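Local coordinates for probable endonuclease 4 (Thermotoga maritima, PDB 4HNO), which probably cleaves DNA at apurinic or apyrimidinic sites during base excision repair, using a cluster of three metal ions to hydrolyse the phosphodiester bond, at residues A[8-13]-A[31-36]; A[66-71]-A[257-262]. One frame throughout, in Å; residues are numbered along the deposited sequence.

Contact 1 of 2, residues A[8-13]-A[31-36]; sequences GAHMPI and SFQIFP
H10 lies level with Q33 where strands 8-10 and 31-34 run side by side in parallel, their short axes only 4° apart in direction and 4.7 Å at closest approach. Q33 is gripped through both sides of its backbone: its N donates to A9 O at 3.1 Å and its O receives M11 N at 2.8 Å. Two residues earlier, a water bridges A9 N and S31 O, accepting from the first and donating to the second. Strand 7-10, helix 20-26 and strand 31-34 form a beta-alpha-beta unit of the TIM barrel, and H10 and Q33 point to the same face of its sheet, the one turned toward the metals. The chi1 of H10 (-170°) sets CG anti to the backbone N; the imidazole there offers ND1, which accepts from Q33 NE2 at 3.0 Å. The donor is close to the ring plane and the acceptor close to the amide plane, although the two planes stand 68° apart. Q33 reaches this point on an extended chain, and its amide also bonds the metal ligands H218, through OE1, and E263, through NE2, a second-shell role consistent with orienting both. Q33 O covers one face of the imidazole near its rim. The far edge of that ring meets the face of F35 in an edge-to-face pair, centroids 4.5 Å apart, with CE1 over the centre of the phenyl. A second water joins H10 NE2, M11 O and F35 N. On the other side of the sheet, M11 CG packs at 3.7 Å against F32 CB, and beyond the strand I13 CG2 meets I34 CG2 at 3.7 Å.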
loop_
_atom_site.group_PDB
_atom_site.type_symbol
_atom_site.label_atom_id
_atom_site.label_comp_id
_atom_site.label_asym_id
_atom_site.label_seq_id
_atom_site.Cartn_x
_atom_site.Cartn_y
_atom_site.Cartn_z
ATOM N N GLY A 8 9.642 5.111 -4.793
ATOM C CA GLY A 8 9.708 6.076 -3.728
ATOM C C GLY A 8 9.517 5.367 -2.402
ATOM O O GLY A 8 9.776 4.173 -2.296
ATOM N N ALA A 9 9.064 6.117 -1.403
ATOM C CA ALA A 9 8.956 5.610 -0.055
ATOM C C ALA A 9 7.744 6.199 0.643
ATOM O O ALA A 9 7.138 7.165 0.173
ATOM C CB ALA A 9 10.215 5.940 0.743
ATOM N N HIS A 10 7.400 5.601 1.772
ATOM C CA HIS A 10 6.492 6.214 2.708
ATOM C C HIS A 10 7.208 7.419 3.318
ATOM O O HIS A 10 8.312 7.295 3.838
ATOM C CB HIS A 10 6.079 5.217 3.781
ATOM C CG HIS A 10 4.967 5.757 4.595
ATOM N ND1 HIS A 10 3.651 5.512 4.293
ATOM C CD2 HIS A 10 4.971 6.679 5.584
ATOM C CE1 HIS A 10 2.892 6.204 5.117
ATOM N NE2 HIS A 10 3.666 6.918 5.911
ATOM N N MET A 11 6.581 8.583 3.213
ATOM C CA MET A 11 7.196 9.851 3.567
ATOM C C MET A 11 6.501 10.482 4.747
ATOM O O MET A 11 5.277 10.434 4.845
ATOM C CB MET A 11 7.092 10.830 2.394
ATOM C CG MET A 11 7.659 10.316 1.085
ATOM S SD MET A 11 9.407 9.895 1.120
ATOM C CE MET A 11 10.110 11.565 1.203
ATOM N N PRO A 12 7.252 11.163 5.613
ATOM C CA PRO A 12 6.637 11.841 6.749
ATOM C C PRO A 12 5.879 13.099 6.333
ATOM O O PRO A 12 6.281 13.837 5.430
ATOM C CB PRO A 12 7.831 12.199 7.623
ATOM C CG PRO A 12 8.967 12.286 6.677
ATOM C CD PRO A 12 8.718 11.267 5.630
ATOM N N ILE A 13 4.779 13.352 7.023
ATOM C CA ILE A 13 3.955 14.528 6.765
ATOM C C ILE A 13 4.027 15.574 7.876
ATOM O O ILE A 13 3.364 16.600 7.786
ATOM C CB ILE A 13 2.465 14.152 6.543
ATOM C CG1 ILE A 13 1.894 13.454 7.773
ATOM C CG2 ILE A 13 2.318 13.307 5.287
ATOM C CD1 ILE A 13 0.392 13.291 7.734
ATOM N N SER A 31 7.728 8.827 -6.754
ATOM C CA SER A 31 6.480 8.282 -6.244
ATOM C C SER A 31 6.529 8.428 -4.726
ATOM O O SER A 31 7.610 8.555 -4.154
ATOM C CB SER A 31 6.410 6.785 -6.575
ATOM O OG SER A 31 6.557 6.533 -7.965
ATOM N N PHE A 32 5.386 8.365 -4.048
ATOM C CA PHE A 32 5.403 8.371 -2.593
ATOM C C PHE A 32 4.105 7.853 -2.025
ATOM O O PHE A 32 3.073 7.832 -2.714
ATOM C CB PHE A 32 5.679 9.778 -2.005
ATOM C CG PHE A 32 4.668 10.839 -2.379
ATOM C CD1 PHE A 32 3.463 10.934 -1.719
ATOM C CD2 PHE A 32 4.968 11.778 -3.345
ATOM C CE1 PHE A 32 2.562 11.936 -2.042
ATOM C CE2 PHE A 32 4.075 12.774 -3.670
ATOM C CZ PHE A 32 2.880 12.859 -3.016
ATOM N N GLN A 33 4.179 7.473 -0.754
ATOM C CA GLN A 33 3.003 7.201 0.067
ATOM C C GLN A 33 3.086 8.073 1.311
ATOM O O GLN A 33 4.174 8.310 1.823
ATOM C CB GLN A 33 2.951 5.717 0.436
ATOM C CG GLN A 33 1.776 5.326 1.323
ATOM C CD GLN A 33 1.780 3.833 1.539
ATOM O OE1 GLN A 33 1.082 3.091 0.855
ATOM N NE2 GLN A 33 2.599 3.405 2.481
ATOM N N ILE A 34 1.930 8.527 1.777
ATOM C CA ILE A 34 1.825 9.321 2.996
ATOM C C ILE A 34 0.630 8.853 3.793
ATOM O O ILE A 34 -0.336 8.334 3.253
ATOM C CB ILE A 34 1.658 10.823 2.686
ATOM C CG1 ILE A 34 0.601 11.064 1.607
ATOM C CG2 ILE A 34 2.989 11.415 2.236
ATOM C CD1 ILE A 34 0.099 12.517 1.515
ATOM N N PHE A 35 0.653 9.088 5.102
ATOM C CA PHE A 35 -0.580 9.038 5.887
ATOM C C PHE A 35 -1.411 10.298 5.579
ATOM O O PHE A 35 -0.875 11.310 5.162
ATOM C CB PHE A 35 -0.285 8.935 7.383
ATOM C CG PHE A 35 0.253 7.585 7.812
ATOM C CD1 PHE A 35 1.463 7.493 8.459
ATOM C CD2 PHE A 35 -0.470 6.421 7.604
ATOM C CE1 PHE A 35 1.943 6.250 8.880
ATOM C CE2 PHE A 35 0.011 5.192 8.004
ATOM C CZ PHE A 35 1.216 5.104 8.642
ATOM N N PRO A 36 -2.716 10.253 5.827
ATOM C CA PRO A 36 -3.572 11.414 5.536
ATOM C C PRO A 36 -3.701 12.371 6.714
ATOM O O PRO A 36 -4.311 13.415 6.572
ATOM C CB PRO A 36 -4.927 10.774 5.184
ATOM C CG PRO A 36 -4.839 9.357 5.643
ATOM C CD PRO A 36 -3.505 9.060 6.158
HETATM O O HOH W 1 9.365 8.877 -2.037
HETATM O O HOH W 2 3.110 9.857 6.433
#

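Contact 2 of 2, residues A[66-71]-A[257-262]; sequences WENAFC and EVPWIL
F70 and P259 meet inside the TIM barrel, where the strands 69-72 and 260-262 face each other across the interior without being neighbours in the sheet. No hydrogen bond links the segments; the contact is apolar and small, burying 155 Å² in all. The phenyl ring presents its edge to the proline: F70 CZ lies 4.0 Å from P259 CG, which sits near the plane of the ring, and F70 CE1 is equally close to P259 CB. The two side chains cross at about a right angle. P259 thus lies at the tip of the phenyl, while I261 CG1 comes within a looser 4.4 Å of F70 CD1, nearer the root. The CB of F70 points toward 257-262, which starts the side chain out on the proline's side.

Around this pair, Y108 meets the F70 ring with the planes at about 25°, while M216 of strand 214-222 touches both F70 and I261. I261 also packs on S31 and Q33 of strand 31-34, the strand to which F70 is hydrogen-bonded through its backbone. The I261 side chain lies about 4 Å from that of H218, a metal ligand, and about 8 Å from a bound zinc and a bound manganese, which puts I261, at least, close behind the metal-binding residues. At the end away from the metals N68 adds a polar edge: its amide nitrogen makes a weak hydrogen bond to N30 O, while OD1 of N68 rests 3.8 Å from P259 CG.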
loop_
_atom_site.group_PDB
_atom_site.type_symbol
_atom_site.label_atom_id
_atom_site.label_comp_id
_atom_site.label_asym_id
_atom_site.label_seq_id
_atom_site.Cartn_x
_atom_site.Cartn_y
_atom_site.Cartn_z
ATOM N N TRP A 66 0.575 12.063 -10.636
ATOM C CA TRP A 66 -0.473 11.779 -9.658
ATOM C C TRP A 66 -0.863 10.296 -9.589
ATOM O O TRP A 66 -1.482 9.877 -8.626
ATOM C CB TRP A 66 -1.689 12.644 -9.945
ATOM C CG TRP A 66 -1.463 14.082 -9.593
ATOM C CD1 TRP A 66 -0.994 15.070 -10.406
ATOM C CD2 TRP A 66 -1.686 14.691 -8.322
ATOM N NE1 TRP A 66 -0.907 16.255 -9.719
ATOM C CE2 TRP A 66 -1.351 16.053 -8.442
ATOM C CE3 TRP A 66 -2.171 14.225 -7.099
ATOM C CZ2 TRP A 66 -1.471 16.945 -7.385
ATOM C CZ3 TRP A 66 -2.291 15.114 -6.050
ATOM C CH2 TRP A 66 -1.962 16.460 -6.206
ATOM N N GLU A 67 -0.482 9.490 -10.583
ATOM C CA GLU A 67 -0.701 8.044 -10.486
ATOM C C GLU A 67 0.316 7.360 -9.600
ATOM O O GLU A 67 0.221 6.171 -9.373
ATOM C CB GLU A 67 -0.672 7.399 -11.862
ATOM C CG GLU A 67 -1.906 7.687 -12.657
ATOM C CD GLU A 67 -3.147 7.158 -11.982
ATOM O OE1 GLU A 67 -3.204 5.934 -11.714
ATOM O OE2 GLU A 67 -4.045 7.973 -11.682
ATOM N N ASN A 68 1.279 8.123 -9.101
ATOM C CA ASN A 68 2.361 7.599 -8.290
ATOM C C ASN A 68 2.326 8.108 -6.847
ATOM O O ASN A 68 3.318 7.945 -6.135
ATOM C CB ASN A 68 3.725 7.971 -8.885
ATOM C CG ASN A 68 3.950 7.448 -10.310
ATOM O OD1 ASN A 68 3.127 6.756 -10.930
ATOM N ND2 ASN A 68 5.108 7.805 -10.836
ATOM N N ALA A 69 1.206 8.707 -6.442
ATOM C CA ALA A 69 1.058 9.305 -5.128
ATOM C C ALA A 69 -0.093 8.611 -4.413
ATOM O O ALA A 69 -1.198 8.512 -4.953
ATOM C CB ALA A 69 0.789 10.806 -5.256
ATOM N N PHE A 70 0.169 8.136 -3.205
ATOM C CA PHE A 70 -0.769 7.288 -2.498
ATOM C C PHE A 70 -0.900 7.728 -1.048
ATOM O O PHE A 70 0.090 8.133 -0.437
ATOM C CB PHE A 70 -0.251 5.818 -2.493
ATOM C CG PHE A 70 0.055 5.289 -3.854
ATOM C CD1 PHE A 70 1.304 5.481 -4.422
ATOM C CD2 PHE A 70 -0.905 4.598 -4.589
ATOM C CE1 PHE A 70 1.606 4.980 -5.660
ATOM C CE2 PHE A 70 -0.617 4.103 -5.830
ATOM C CZ PHE A 70 0.655 4.296 -6.364
ATOM N N CYS A 71 -2.081 7.554 -0.469
ATOM C CA CYS A 71 -2.235 7.625 0.967
ATOM C C CYS A 71 -2.379 6.220 1.536
ATOM O O CYS A 71 -2.963 5.345 0.900
ATOM C CB CYS A 71 -3.441 8.448 1.405
ATOM S SG CYS A 71 -3.192 10.235 1.441
ATOM N N GLU A 257 6.255 -2.028 -14.185
ATOM C CA GLU A 257 5.233 -1.073 -14.571
ATOM C C GLU A 257 4.519 -0.407 -13.400
ATOM O O GLU A 257 3.846 0.600 -13.585
ATOM C CB GLU A 257 4.222 -1.740 -15.501
ATOM C CG GLU A 257 4.740 -1.931 -16.921
ATOM C CD GLU A 257 4.995 -0.620 -17.662
ATOM O OE1 GLU A 257 5.757 0.229 -17.152
ATOM O OE2 GLU A 257 4.435 -0.438 -18.761
ATOM N N VAL A 258 4.675 -0.955 -12.209
ATOM C CA VAL A 258 3.917 -0.515 -11.056
ATOM C C VAL A 258 4.836 0.253 -10.110
ATOM O O VAL A 258 5.980 -0.157 -9.916
ATOM C CB VAL A 258 3.331 -1.752 -10.339
ATOM C CG1 VAL A 258 2.545 -1.337 -9.106
ATOM C CG2 VAL A 258 2.452 -2.543 -11.292
ATOM N N PRO A 259 4.356 1.339 -9.480
ATOM C CA PRO A 259 5.209 2.003 -8.492
ATOM C C PRO A 259 5.634 1.107 -7.327
ATOM O O PRO A 259 4.830 0.354 -6.796
ATOM C CB PRO A 259 4.349 3.178 -7.988
ATOM C CG PRO A 259 3.410 3.450 -9.113
ATOM C CD PRO A 259 3.101 2.080 -9.694
ATOM N N TRP A 260 6.905 1.224 -6.961
ATOM C CA TRP A 260 7.525 0.510 -5.841
ATOM C C TRP A 260 7.711 1.501 -4.707
ATOM O O TRP A 260 8.463 2.464 -4.839
ATOM C CB TRP A 260 8.897 -0.051 -6.246
ATOM C CG TRP A 260 8.864 -0.989 -7.401
ATOM C CD1 TRP A 260 7.773 -1.567 -7.973
ATOM C CD2 TRP A 260 10.005 -1.443 -8.157
ATOM N NE1 TRP A 260 8.163 -2.349 -9.031
ATOM C CE2 TRP A 260 9.527 -2.286 -9.164
ATOM C CE3 TRP A 260 11.381 -1.201 -8.076
ATOM C CZ2 TRP A 260 10.366 -2.880 -10.110
ATOM C CZ3 TRP A 260 12.215 -1.801 -9.007
ATOM C CH2 TRP A 260 11.702 -2.629 -10.004
ATOM N N ILE A 261 7.030 1.255 -3.593
ATOM C CA ILE A 261 7.040 2.154 -2.459
ATOM C C ILE A 261 7.672 1.430 -1.267
ATOM O O ILE A 261 7.153 0.440 -0.769
ATOM C CB ILE A 261 5.612 2.602 -2.095
ATOM C CG1 ILE A 261 4.984 3.412 -3.231
ATOM C CG2 ILE A 261 5.605 3.357 -0.773
ATOM C CD1 ILE A 261 5.673 4.719 -3.544
ATOM N N LEU A 262 8.804 1.952 -0.815
ATOM C CA LEU A 262 9.516 1.402 0.332
ATOM C C LEU A 262 8.790 1.706 1.632
ATOM O O LEU A 262 8.446 2.859 1.900
ATOM C CB LEU A 262 10.901 2.030 0.408
ATOM C CG LEU A 262 11.827 1.799 -0.773
ATOM C CD1 LEU A 262 12.917 2.846 -0.763
ATOM C CD2 LEU A 262 12.406 0.412 -0.725
#

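How the contacts relate
From the N terminus, strand 7-10 leads through helix 20-26 into strand 31-34, and contact 1 closes that short excursion with 17 residues between its segments. Contact 2 opens only afterwards, at 66-71, and closes after 185 intervening residues that carry the chain round the rest of the barrel to 257-262. The two are therefore in series, neither nested nor crossed. In space they adjoin, because strand 7-10 pairs with 260-262 and strand 31-34 with 69-72: G8 N and O bond to W260 O and L262 N, and S31 OG packs on N68 CB. Contact 1 thus joins the two middle strands of this four-strand arc, and contact 2 the outer two.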